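Local atomic coordinates of NtrC family transcriptional regulator (Clostridium acetobutylicum ATCC 824, PDB entry 2Q5C), a protein that probably activates transcription as an NtrC-family regulator that binds DNA and ATP, and is represented here by its N-terminal portion, which belongs to the propionate catabolism activator family. Residues P21-E26 and E171-A176; A54-G59 and E178-L183; K121-S126 and I135-T140; K144-V147 and T151-D154. One frame throughout, in Å; residues are numbered along the deposited sequence. Where two conformers were deposited one is given.

Contact 1: residues P21-E26 and E171-A176; sequences PKLALE and ESLRRA. With SO4 (sulfate ion), chain G.
In one of two conformers modelled for Glu26, its carboxylate meets Arg174 in an end-on salt bridge that joins two helices over an apolar floor; whether the other conformer keeps it is not established. The guanidinium spends NH1 and NH2 on separate carboxylate oxygens: Arg174 NH1 lies 2.7 Å from Glu26 OE2, and the longer bond, from Arg174 NH2 to Glu26 OE1, measures 3.1 Å. OE1 is met through its syn lone pair. OE2 is also met on the syn side but well out of the carboxylate plane, in keeping with the 35° between the two flat groups. A sulfate ion, probably from the crystallisation liquor, takes a second bond at the same edge, with Arg174 NH1 2.9 Å from its O2.

One face of the guanidinium rests on Leu23, whose CD2 approaches Arg174 NH2 to 3.4 Å. The other methyl of that leucine points deeper, Leu23 CD1 reaching Leu173 CD2 at 3.9 Å, so a single side chain serves both the charged layer and the buried one. Glu26 gets across because CG stands anti to its backbone N (chi1 178°) and the chain continues extended.

Further out, Glu170 pairs with Arg174 NE, and Lys27 NZ is hydrogen-bonded to the same sulfate. The short helical segments cross at -47°, with their axes 11.2 Å apart at closest approach. Leu173 also packs on Leu16, Leu19 and Phe20 of helix 14-27, while Leu173 and Ser172 touch Ile76 of strand 73-76 and Ala24 touches Pro31 of strand 30-35.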
loop_
_atom_site.group_PDB
_atom_site.type_symbol
_atom_site.label_atom_id
_atom_site.label_comp_id
_atom_site.label_asym_id
_atom_site.label_seq_id
_atom_site.Cartn_x
_atom_site.Cartn_y
_atom_site.Cartn_z
ATOM N N PRO A 21 -15.501 2.314 6.662
ATOM C CA PRO A 21 -16.803 2.099 7.303
ATOM C C PRO A 21 -17.975 2.780 6.605
ATOM O O PRO A 21 -19.113 2.331 6.751
ATOM C CB PRO A 21 -16.633 2.692 8.715
ATOM C CG PRO A 21 -15.216 2.939 8.884
ATOM C CD PRO A 21 -14.521 2.933 7.572
ATOM N N LYS A 22 -17.704 3.863 5.875
ATOM C CA LYS A 22 -18.762 4.524 5.108
ATOM C C LYS A 22 -19.188 3.657 3.958
ATOM O O LYS A 22 -20.392 3.516 3.682
ATOM C CB LYS A 22 -18.324 5.898 4.604
ATOM C CG LYS A 22 -17.898 6.819 5.723
ATOM C CD LYS A 22 -17.295 8.094 5.153
ATOM C CE LYS A 22 -16.633 8.913 6.247
ATOM N NZ LYS A 22 -16.058 10.161 5.691
ATOM N N LEU A 23 -18.212 3.024 3.308
ATOM C CA LEU A 23 -18.543 2.111 2.218
ATOM C C LEU A 23 -19.238 0.862 2.727
ATOM O O LEU A 23 -20.093 0.295 2.044
ATOM C CB LEU A 23 -17.313 1.768 1.387
ATOM C CG LEU A 23 -16.564 2.953 0.765
ATOM C CD1 LEU A 23 -15.343 2.499 -0.007
ATOM C CD2 LEU A 23 -17.498 3.738 -0.156
ATOM N N ALA A 24 -18.908 0.448 3.944
ATOM C CA ALA A 24 -19.570 -0.713 4.546
ATOM C C ALA A 24 -21.085 -0.508 4.764
ATOM O O ALA A 24 -21.881 -1.435 4.645
ATOM C CB ALA A 24 -18.875 -1.094 5.838
ATOM N N LEU A 25 -21.494 0.733 5.052
ATOM C CA LEU A 25 -22.927 1.057 5.125
ATOM C C LEU A 25 -23.640 0.905 3.773
ATOM O O LEU A 25 -24.761 0.390 3.690
ATOM C CB LEU A 25 -23.137 2.487 5.617
ATOM C CG LEU A 25 -22.805 2.922 7.027
ATOM C CD1 LEU A 25 -23.297 4.350 7.176
ATOM C CD2 LEU A 25 -23.553 2.031 8.010
ATOM N N GLU A 26 -22.957 1.347 2.723
ATOM C CA GLU A 26 -23.486 1.323 1.370
ATOM C C GLU A 26 -23.578 -0.100 0.813
ATOM O O GLU A 26 -24.449 -0.411 -0.011
ATOM C CB GLU A 26 -22.599 2.203 0.486
ATOM C CG GLU A 26 -22.986 2.240 -0.971
ATOM C CD GLU A 26 -21.995 3.008 -1.802
ATOM O OE1 GLU A 26 -21.444 4.016 -1.291
ATOM O OE2 GLU A 26 -21.786 2.619 -2.971
ATOM N N GLU A 171 -11.863 5.042 -5.618
ATOM C CA GLU A 171 -12.239 4.092 -6.641
ATOM C C GLU A 171 -11.517 2.760 -6.438
ATOM O O GLU A 171 -12.117 1.691 -6.578
ATOM C CB GLU A 171 -12.001 4.684 -8.028
ATOM C CG GLU A 171 -12.466 3.800 -9.166
ATOM C CD GLU A 171 -13.981 3.533 -9.207
ATOM O OE1 GLU A 171 -14.789 4.292 -8.603
ATOM O OE2 GLU A 171 -14.353 2.539 -9.884
ATOM N N SER A 172 -10.235 2.813 -6.087
ATOM C CA SER A 172 -9.454 1.602 -5.830
ATOM C C SER A 172 -10.060 0.788 -4.664
ATOM O O SER A 172 -10.147 -0.460 -4.702
ATOM C CB SER A 172 -7.998 1.987 -5.514
ATOM O OG SER A 172 -7.336 2.458 -6.690
ATOM N N LEU A 173 -10.497 1.478 -3.621
ATOM C CA LEU A 173 -11.074 0.782 -2.478
ATOM C C LEU A 173 -12.441 0.205 -2.825
ATOM O O LEU A 173 -12.722 -0.931 -2.442
ATOM C CB LEU A 173 -11.157 1.716 -1.265
ATOM C CG LEU A 173 -11.692 1.072 0.023
ATOM C CD1 LEU A 173 -10.876 -0.181 0.408
ATOM C CD2 LEU A 173 -11.663 2.093 1.158
ATOM N N ARG A 174 -13.262 0.938 -3.581
ATOM C CA ARG A 174 -14.547 0.361 -4.052
ATOM C C ARG A 174 -14.346 -0.885 -4.879
ATOM O O ARG A 174 -15.089 -1.878 -4.705
ATOM C CB ARG A 174 -15.338 1.399 -4.847
ATOM C CG ARG A 174 -15.898 2.519 -3.984
ATOM C CD ARG A 174 -16.690 3.498 -4.862
ATOM N NE ARG A 174 -17.337 4.494 -4.029
ATOM C CZ ARG A 174 -18.542 4.329 -3.481
ATOM N NH1 ARG A 174 -19.230 3.205 -3.690
ATOM N NH2 ARG A 174 -19.045 5.288 -2.726
ATOM N N ARG A 175 -13.349 -0.863 -5.769
ATOM C CA ARG A 175 -13.071 -2.046 -6.599
ATOM C C ARG A 175 -12.647 -3.225 -5.753
ATOM O O ARG A 175 -13.036 -4.371 -6.022
ATOM C CB ARG A 175 -12.002 -1.750 -7.657
ATOM C CG ARG A 175 -12.433 -0.736 -8.717
ATOM C CD ARG A 175 -11.439 -0.723 -9.871
ATOM N NE ARG A 175 -10.204 0.000 -9.563
ATOM C CZ ARG A 175 -9.933 1.241 -9.973
ATOM N NH1 ARG A 175 -10.819 1.906 -10.718
ATOM N NH2 ARG A 175 -8.776 1.814 -9.649
ATOM N N ALA A 176 -11.829 -2.977 -4.728
ATOM C CA ALA A 176 -11.381 -4.070 -3.859
ATOM C C ALA A 176 -12.541 -4.663 -3.069
ATOM O O ALA A 176 -12.609 -5.880 -2.853
ATOM C CB ALA A 176 -10.254 -3.587 -2.924
HETATM S S SO4 G . -19.170 0.964 -6.621
HETATM O O1 SO4 G . -18.074 0.637 -7.531
HETATM O O2 SO4 G . -18.760 0.807 -5.226
HETATM O O3 SO4 G . -19.569 2.348 -6.876
HETATM O O4 SO4 G . -20.302 0.066 -6.863
#

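Contact 2: residues A54-G59 and E178-L183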
loop_
_atom_site.group_PDB
_atom_site.type_symbol
_atom_site.label_atom_id
_atom_site.label_comp_id
_atom_site.label_asym_id
_atom_site.label_seq_id
_atom_site.Cartn_x
_atom_site.Cartn_y
_atom_site.Cartn_z
ATOM N N ALA A 54 -13.268 -11.912 4.758
ATOM C CA ALA A 54 -12.212 -11.540 3.822
ATOM C C ALA A 54 -11.377 -10.427 4.429
ATOM O O ALA A 54 -11.839 -9.728 5.317
ATOM C CB ALA A 54 -12.815 -11.049 2.505
ATOM N N ILE A 55 -10.162 -10.262 3.904
ATOM C CA ILE A 55 -9.231 -9.200 4.289
ATOM C C ILE A 55 -8.859 -8.433 3.034
ATOM O O ILE A 55 -8.651 -9.042 1.971
ATOM C CB ILE A 55 -8.017 -9.749 4.969
ATOM C CG1 ILE A 55 -8.474 -10.411 6.292
ATOM C CG2 ILE A 55 -7.002 -8.621 5.308
ATOM C CD1 ILE A 55 -7.467 -11.333 6.899
ATOM N N ILE A 56 -8.824 -7.096 3.133
ATOM C CA ILE A 56 -8.346 -6.188 2.081
ATOM C C ILE A 56 -7.111 -5.475 2.599
ATOM O O ILE A 56 -7.056 -5.027 3.762
ATOM C CB ILE A 56 -9.444 -5.158 1.680
ATOM C CG1 ILE A 56 -10.694 -5.836 1.105
ATOM C CG2 ILE A 56 -8.841 -4.135 0.724
ATOM C CD1 ILE A 56 -11.862 -4.918 0.892
ATOM N N SER A 57 -6.103 -5.340 1.741
ATOM C CA SER A 57 -4.862 -4.636 2.096
ATOM C C SER A 57 -4.236 -4.171 0.806
ATOM O O SER A 57 -4.818 -4.371 -0.246
ATOM C CB SER A 57 -3.947 -5.478 2.975
ATOM O OG SER A 57 -3.499 -6.609 2.242
ATOM N N ARG A 58 -3.065 -3.534 0.875
ATOM C CA ARG A 58 -2.485 -2.975 -0.321
ATOM C C ARG A 58 -1.046 -3.406 -0.456
ATOM O O ARG A 58 -0.334 -3.599 0.528
ATOM C CB ARG A 58 -2.585 -1.457 -0.206
ATOM C CG ARG A 58 -2.229 -0.721 -1.462
ATOM C CD ARG A 58 -2.965 0.610 -1.492
ATOM N NE ARG A 58 -2.340 1.613 -0.644
ATOM C CZ ARG A 58 -1.582 2.619 -1.103
ATOM N NH1 ARG A 58 -1.053 3.476 -0.252
ATOM N NH2 ARG A 58 -1.359 2.764 -2.411
ATOM N N GLY A 59 -0.607 -3.526 -1.714
ATOM C CA GLY A 59 0.811 -3.643 -2.004
ATOM C C GLY A 59 1.536 -4.767 -1.284
ATOM O O GLY A 59 1.022 -5.901 -1.209
ATOM N N GLU A 178 -15.704 -4.705 -4.062
ATOM C CA GLU A 178 -16.440 -5.516 -5.042
ATOM C C GLU A 178 -15.778 -6.873 -5.220
ATOM O O GLU A 178 -16.457 -7.909 -5.216
ATOM C CB GLU A 178 -16.573 -4.781 -6.380
ATOM C CG GLU A 178 -17.640 -5.420 -7.326
ATOM C CD GLU A 178 -17.582 -4.926 -8.778
ATOM O OE1 GLU A 178 -16.752 -4.037 -9.126
ATOM O OE2 GLU A 178 -18.379 -5.463 -9.600
ATOM N N GLU A 179 -14.458 -6.898 -5.368
ATOM C CA GLU A 179 -13.742 -8.153 -5.541
ATOM C C GLU A 179 -13.926 -9.053 -4.324
ATOM O O GLU A 179 -14.185 -10.256 -4.447
ATOM C CB GLU A 179 -12.265 -7.876 -5.784
ATOM C CG GLU A 179 -11.452 -9.097 -6.072
ATOM C CD GLU A 179 -9.999 -8.760 -6.307
ATOM O OE1 GLU A 179 -9.683 -7.578 -6.616
ATOM O OE2 GLU A 179 -9.170 -9.675 -6.163
ATOM N N ALA A 180 -13.836 -8.483 -3.128
ATOM C CA ALA A 180 -13.977 -9.257 -1.904
ATOM C C ALA A 180 -15.359 -9.845 -1.823
ATOM O O ALA A 180 -15.500 -11.031 -1.477
ATOM C CB ALA A 180 -13.726 -8.314 -0.657
ATOM N N LEU A 181 -16.374 -9.034 -2.094
ATOM C CA LEU A 181 -17.756 -9.530 -1.988
ATOM C C LEU A 181 -17.980 -10.668 -2.963
ATOM O O LEU A 181 -18.655 -11.654 -2.616
ATOM C CB LEU A 181 -18.768 -8.419 -2.186
ATOM C CG LEU A 181 -18.825 -7.393 -1.047
ATOM C CD1 LEU A 181 -19.595 -6.170 -1.494
ATOM C CD2 LEU A 181 -19.444 -7.965 0.225
ATOM N N ASN A 182 -17.386 -10.569 -4.158
ATOM C CA ASN A 182 -17.527 -11.650 -5.145
ATOM C C ASN A 182 -16.843 -12.927 -4.684
ATOM O O ASN A 182 -17.397 -14.035 -4.834
ATOM C CB ASN A 182 -16.968 -11.211 -6.503
ATOM C CG ASN A 182 -17.827 -10.165 -7.179
ATOM O OD1 ASN A 182 -18.975 -9.938 -6.795
ATOM N ND2 ASN A 182 -17.274 -9.519 -8.211
ATOM N N LEU A 183 -15.661 -12.800 -4.103
ATOM C CA LEU A 183 -14.891 -13.940 -3.630
ATOM C C LEU A 183 -15.599 -14.633 -2.481
ATOM O O LEU A 183 -15.599 -15.876 -2.400
ATOM C CB LEU A 183 -13.503 -13.502 -3.160
ATOM C CG LEU A 183 -12.207 -13.896 -3.863
ATOM C CD1 LEU A 183 -12.393 -14.205 -5.363
ATOM C CD2 LEU A 183 -11.119 -12.838 -3.634
#
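The backbones of strand 54-58 and helix 170-187 come nearest at Ala54 and Ala180, whose CA atoms are 6.4 Å apart, a close approach that two small side chains permit. Both methyls point across the gap, and Ala54 CB meets Ala180 CB at 4.3 Å. Two residues along the strand, Ile56 reaches the same methyl by its long branch: Ile56 CD1 is 4.2 Å from Ala180 CB. Ile56 does not leave the strand aimed at the helix. Its CG1 lies beside the backbone N (chi1 -62°), and the nearly extended second torsion (chi2 171°) carries the terminal methyl back toward Ala180, so that one alanine methyl receives both strand residues.

The two segments lie in a Rossmann-like alpha/beta domain, a parallel sheet with helices on both faces. Alternate residues of the strand serve opposite faces: Ala54 and Ile56 the one covered by helix 170-187, whereas Ile55 points away and packs on Ile65 of helix 59-66. Strand 54-58 is an inner strand, bonded through its backbone to Ala8 and Ile10 of strand 6-11 and to Ile74 of strand 73-76. Ala180 also touches Ile7 and Ile74, from the strands that flank 54-58, and thus sits over three neighbouring strands. At the C-terminal end of strand 54-58, Arg58 sends NH1 to the carbonyl O of Ile166, in the connection that leads from the second sheet to helix 170-187.

Contact 3: residues K121-S126 and I135-T140; sequences KEFLFS and ISKVKT
Lys137, whose aliphatic chain lies against Phe123, has its carbonyl O engaged by a side chain of its own helix: Thr140 OG1 donates to Lys137 O at 2.7 Å. The donor comes in at a bent angle of 124° at the oxygen and somewhat tilted from the carbonyl plane, tying the hydroxyl to the last turn of helix 131-140.

Across the contact the meeting is apolar and centres on the Phe123 ring. Val138 sets CG2 over one face in a CH-pi contact, with Val138 CG2 4.1 Å from the centroid of the Phe123 ring and only 13° off its normal. Lys137 approaches from a different quarter, at the ring edge, where its CD lies 4.1 Å from Phe123 CE1. Face and edge are therefore taken by consecutive helix residues. With CG beside the backbone N (chi1 -58°), the phenyl group reaches from the strand toward the helix to meet them.

The pair belongs to a beta-alpha-beta crossover, in which helix 131-140 carries the chain from the outer strand 119-125, past strand 96-102, to strand 145-148. Phe123 bonds through its backbone to Leu99 and Ala101 of the intervening strand, and its ring also packs on Ala98 and Leu134. Lys137 continues extended beyond the ring toward solvent, where its NZ stands 6.8 Å from Lys121 NZ, two like charges not in contact. Ser136 and Lys139 are hydrogen-bonded to Gln159, in the loop following helix 150-158.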
loop_
_atom_site.group_PDB
_atom_site.type_symbol
_atom_site.label_atom_id
_atom_site.label_comp_id
_atom_site.label_asym_id
_atom_site.label_seq_id
_atom_site.Cartn_x
_atom_site.Cartn_y
_atom_site.Cartn_z
ATOM N N LYS A 121 15.671 7.731 -9.631
ATOM C CA LYS A 121 16.398 6.470 -9.502
ATOM C C LYS A 121 15.437 5.480 -8.876
ATOM O O LYS A 121 14.872 5.739 -7.825
ATOM C CB LYS A 121 17.652 6.620 -8.654
ATOM C CG LYS A 121 18.533 5.370 -8.667
ATOM C CD LYS A 121 20.012 5.713 -8.411
ATOM C CE LYS A 121 20.942 4.503 -8.596
ATOM N NZ LYS A 121 20.766 3.796 -9.902
ATOM N N GLU A 122 15.238 4.357 -9.550
ATOM C CA GLU A 122 14.298 3.343 -9.086
ATOM C C GLU A 122 15.036 2.280 -8.284
ATOM O O GLU A 122 16.129 1.824 -8.673
ATOM C CB GLU A 122 13.615 2.738 -10.303
ATOM C CG GLU A 122 12.628 1.619 -9.972
ATOM C CD GLU A 122 12.085 0.978 -11.227
ATOM O OE1 GLU A 122 11.270 1.629 -11.922
ATOM O OE2 GLU A 122 12.494 -0.159 -11.542
ATOM N N PHE A 123 14.448 1.901 -7.155
ATOM C CA PHE A 123 14.973 0.840 -6.306
ATOM C C PHE A 123 13.850 -0.143 -6.066
ATOM O O PHE A 123 12.716 0.265 -5.826
ATOM C CB PHE A 123 15.424 1.390 -4.951
ATOM C CG PHE A 123 16.496 2.473 -5.024
ATOM C CD1 PHE A 123 17.821 2.176 -4.727
ATOM C CD2 PHE A 123 16.162 3.784 -5.357
ATOM C CE1 PHE A 123 18.806 3.189 -4.763
ATOM C CE2 PHE A 123 17.142 4.792 -5.406
ATOM C CZ PHE A 123 18.465 4.487 -5.112
ATOM N N LEU A 124 14.153 -1.429 -6.144
ATOM C CA LEU A 124 13.160 -2.484 -5.881
ATOM C C LEU A 124 13.488 -3.233 -4.596
ATOM O O LEU A 124 14.661 -3.430 -4.276
ATOM C CB LEU A 124 13.074 -3.456 -7.061
ATOM C CG LEU A 124 12.669 -2.881 -8.424
ATOM C CD1 LEU A 124 12.660 -3.955 -9.497
ATOM C CD2 LEU A 124 11.305 -2.170 -8.361
ATOM N N PHE A 125 12.473 -3.636 -3.834
ATOM C CA PHE A 125 12.673 -4.450 -2.635
ATOM C C PHE A 125 11.687 -5.608 -2.673
ATOM O O PHE A 125 10.631 -5.506 -3.304
ATOM C CB PHE A 125 12.602 -3.651 -1.322
ATOM C CG PHE A 125 11.196 -3.263 -0.881
ATOM C CD1 PHE A 125 10.574 -3.903 0.193
ATOM C CD2 PHE A 125 10.514 -2.233 -1.520
ATOM C CE1 PHE A 125 9.288 -3.532 0.610
ATOM C CE2 PHE A 125 9.202 -1.866 -1.110
ATOM C CZ PHE A 125 8.600 -2.511 -0.060
ATOM N N SER A 126 12.068 -6.720 -2.052
ATOM C CA SER A 126 11.241 -7.929 -2.067
ATOM C C SER A 126 10.839 -8.418 -0.695
ATOM O O SER A 126 10.062 -9.380 -0.591
ATOM C CB SER A 126 11.950 -9.060 -2.821
ATOM O OG SER A 126 11.910 -8.802 -4.215
ATOM N N ILE A 135 17.097 2.198 2.246
ATOM C CA ILE A 135 17.093 3.631 2.605
ATOM C C ILE A 135 18.534 4.135 2.756
ATOM O O ILE A 135 18.886 5.193 2.227
ATOM C CB ILE A 135 16.188 3.935 3.840
ATOM C CG1 ILE A 135 14.701 3.708 3.455
ATOM C CG2 ILE A 135 16.398 5.352 4.386
ATOM C CD1 ILE A 135 14.227 4.540 2.250
ATOM N N SER A 136 19.379 3.350 3.417
ATOM C CA SER A 136 20.809 3.709 3.458
ATOM C C SER A 136 21.412 3.820 2.084
ATOM O O SER A 136 22.203 4.738 1.822
ATOM C CB SER A 136 21.588 2.683 4.277
ATOM O OG SER A 136 21.253 2.821 5.648
ATOM N N LYS A 137 21.064 2.914 1.185
ATOM C CA LYS A 137 21.557 2.993 -0.176
ATOM C C LYS A 137 21.154 4.311 -0.820
ATOM O O LYS A 137 21.944 4.950 -1.489
ATOM C CB LYS A 137 21.083 1.797 -1.025
ATOM C CG LYS A 137 21.835 1.688 -2.305
ATOM C CD LYS A 137 21.393 0.477 -3.102
ATOM C CE LYS A 137 22.226 0.347 -4.321
ATOM N NZ LYS A 137 21.837 -0.874 -5.095
ATOM N N VAL A 138 19.894 4.715 -0.664
ATOM C CA VAL A 138 19.433 6.000 -1.185
ATOM C C VAL A 138 20.345 7.156 -0.772
ATOM O O VAL A 138 20.729 7.964 -1.628
ATOM C CB VAL A 138 17.963 6.269 -0.753
ATOM C CG1 VAL A 138 17.503 7.681 -1.173
ATOM C CG2 VAL A 138 17.055 5.189 -1.371
ATOM N N LYS A 139 20.699 7.205 0.518
ATOM C CA LYS A 139 21.536 8.292 1.055
ATOM C C LYS A 139 22.858 8.271 0.325
ATOM O O LYS A 139 23.384 9.318 -0.038
ATOM C CB LYS A 139 21.832 8.134 2.545
ATOM C CG LYS A 139 20.683 8.334 3.452
ATOM C CD LYS A 139 21.079 8.110 4.905
ATOM C CE LYS A 139 21.198 9.420 5.673
ATOM N NZ LYS A 139 20.992 9.180 7.143
ATOM N N THR A 140 23.416 7.074 0.090
ATOM C CA THR A 140 24.737 6.988 -0.543
ATOM C C THR A 140 24.715 7.446 -1.988
ATOM O O THR A 140 25.782 7.774 -2.576
ATOM C CB THR A 140 25.363 5.562 -0.484
ATOM O OG1 THR A 140 24.645 4.647 -1.349
ATOM C CG2 THR A 140 25.416 5.049 0.910
#

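Contact 4: residues K144-V147 and T151-D154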
loop_
_atom_site.group_PDB
_atom_site.type_symbol
_atom_site.label_atom_id
_atom_site.label_comp_id
_atom_site.label_asym_id
_atom_site.label_seq_id
_atom_site.Cartn_x
_atom_site.Cartn_y
_atom_site.Cartn_z
ATOM N N LYS A 144 17.790 12.826 -1.626
ATOM C CA LYS A 144 17.212 13.321 -0.394
ATOM C C LYS A 144 15.692 13.137 -0.284
ATOM O O LYS A 144 15.110 13.495 0.728
ATOM C CB LYS A 144 17.550 14.806 -0.228
ATOM C CG LYS A 144 19.065 15.063 -0.333
ATOM C CD LYS A 144 19.436 16.453 0.078
ATOM C CE LYS A 144 20.951 16.627 0.047
ATOM N NZ LYS A 144 21.519 16.183 -1.271
ATOM N N ILE A 145 15.090 12.569 -1.336
ATOM C CA ILE A 145 13.619 12.488 -1.431
ATOM C C ILE A 145 13.264 11.066 -1.846
ATOM O O ILE A 145 13.780 10.566 -2.824
ATOM C CB ILE A 145 13.090 13.453 -2.491
ATOM C CG1 ILE A 145 13.588 14.900 -2.265
ATOM C CG2 ILE A 145 11.544 13.441 -2.507
ATOM C CD1 ILE A 145 13.477 15.784 -3.469
ATOM N N VAL A 146 12.365 10.452 -1.080
ATOM C CA VAL A 146 11.925 9.080 -1.365
ATOM C C VAL A 146 10.400 9.051 -1.576
ATOM O O VAL A 146 9.654 9.586 -0.745
ATOM C CB VAL A 146 12.259 8.156 -0.184
ATOM C CG1 VAL A 146 11.629 6.770 -0.359
ATOM C CG2 VAL A 146 13.757 8.023 -0.036
ATOM N N VAL A 147 9.969 8.414 -2.670
ATOM C CA VAL A 147 8.525 8.236 -3.004
ATOM C C VAL A 147 8.282 6.738 -2.942
ATOM O O VAL A 147 8.921 5.975 -3.663
ATOM C CB VAL A 147 8.244 8.746 -4.399
ATOM C CG1 VAL A 147 6.767 8.523 -4.781
ATOM C CG2 VAL A 147 8.564 10.205 -4.492
ATOM N N THR A 151 5.534 2.396 4.882
ATOM C CA THR A 151 6.583 1.840 5.736
ATOM C C THR A 151 7.945 2.337 5.252
ATOM O O THR A 151 8.834 2.703 6.058
ATOM C CB THR A 151 6.520 0.321 5.743
ATOM O OG1 THR A 151 5.166 -0.065 6.062
ATOM C CG2 THR A 151 7.457 -0.261 6.760
ATOM N N VAL A 152 8.110 2.355 3.937
ATOM C CA VAL A 152 9.355 2.846 3.335
ATOM C C VAL A 152 9.539 4.343 3.569
ATOM O O VAL A 152 10.652 4.768 3.913
ATOM C CB VAL A 152 9.422 2.484 1.863
ATOM C CG1 VAL A 152 10.652 3.085 1.189
ATOM C CG2 VAL A 152 9.461 0.966 1.705
ATOM N N THR A 153 8.499 5.159 3.362
ATOM C CA THR A 153 8.697 6.601 3.554
ATOM C C THR A 153 8.938 6.920 5.003
ATOM O O THR A 153 9.702 7.858 5.302
ATOM C CB THR A 153 7.568 7.470 2.940
ATOM O OG1 THR A 153 6.314 7.089 3.513
ATOM C CG2 THR A 153 7.517 7.267 1.425
ATOM N N ASP A 154 8.326 6.163 5.916
ATOM C CA ASP A 154 8.606 6.343 7.348
ATOM C C ASP A 154 10.077 6.090 7.644
ATOM O O ASP A 154 10.695 6.861 8.401
ATOM C CB ASP A 154 7.723 5.463 8.235
ATOM C CG ASP A 154 6.328 6.018 8.421
ATOM O OD1 ASP A 154 6.102 7.219 8.163
ATOM O OD2 ASP A 154 5.455 5.236 8.885
#
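Strand 145-148 and helix 150-158 are the first two elements of a beta-alpha-beta unit completed by strand 162-165, and the tight turn between them folds the start of the helix back over its own strand. Val146 and Val152 meet by their CG1 methyls, Val146 CG1 lying 4.1 Å from Val152 CG1, with the two side chains crossing at about a right angle. In each valine this branch is the one anti to the backbone N (chi1 172° in Val146). Both side chains also touch Ile100 of the adjoining strand 96-102, while Val138 and Ile135 of helix 131-140 pack on Val146 and Val152 respectively.

Thr153 divides its branches between apolar and polar neighbours. Its hydroxyl is hydrogen-bonded to Thr165 OG1 on strand 162-165, linking the helix to the third element of the unit. A glycerol, probably from the crystallisation liquor, is hydrogen-bonded to Val152 N and Thr151 OG1 near the N-terminal end of the helix. The methyl of Thr153 is directed at the strand backbone instead: Thr153 CG2 lies 3.8 Å from Val146 O.

Overall arrangement
The four contacts divide between two alpha/beta domains, each built on a four-stranded parallel sheet of order 2-1-3-4. Contacts 1 and 2 share helix 170-187, their centres 10 Å apart, and belong to the first domain; their segments alternate along the chain (21-26, 54-59, 171-176, 178-183). Contacts 3 and 4, also 10 Å apart between centres, belong to the second and touch through Val138 and Val146. Centres of contacts 1 and 3 are 33 Å apart, on opposite sides of the chain's centre. Contacts 3 and 4 follow in series, nested within the loops closed by contacts 1 and 2. The chain therefore builds the second domain between leaving and rejoining the first, whose last helix, 170-187, is supplied by the chain's C-terminal end.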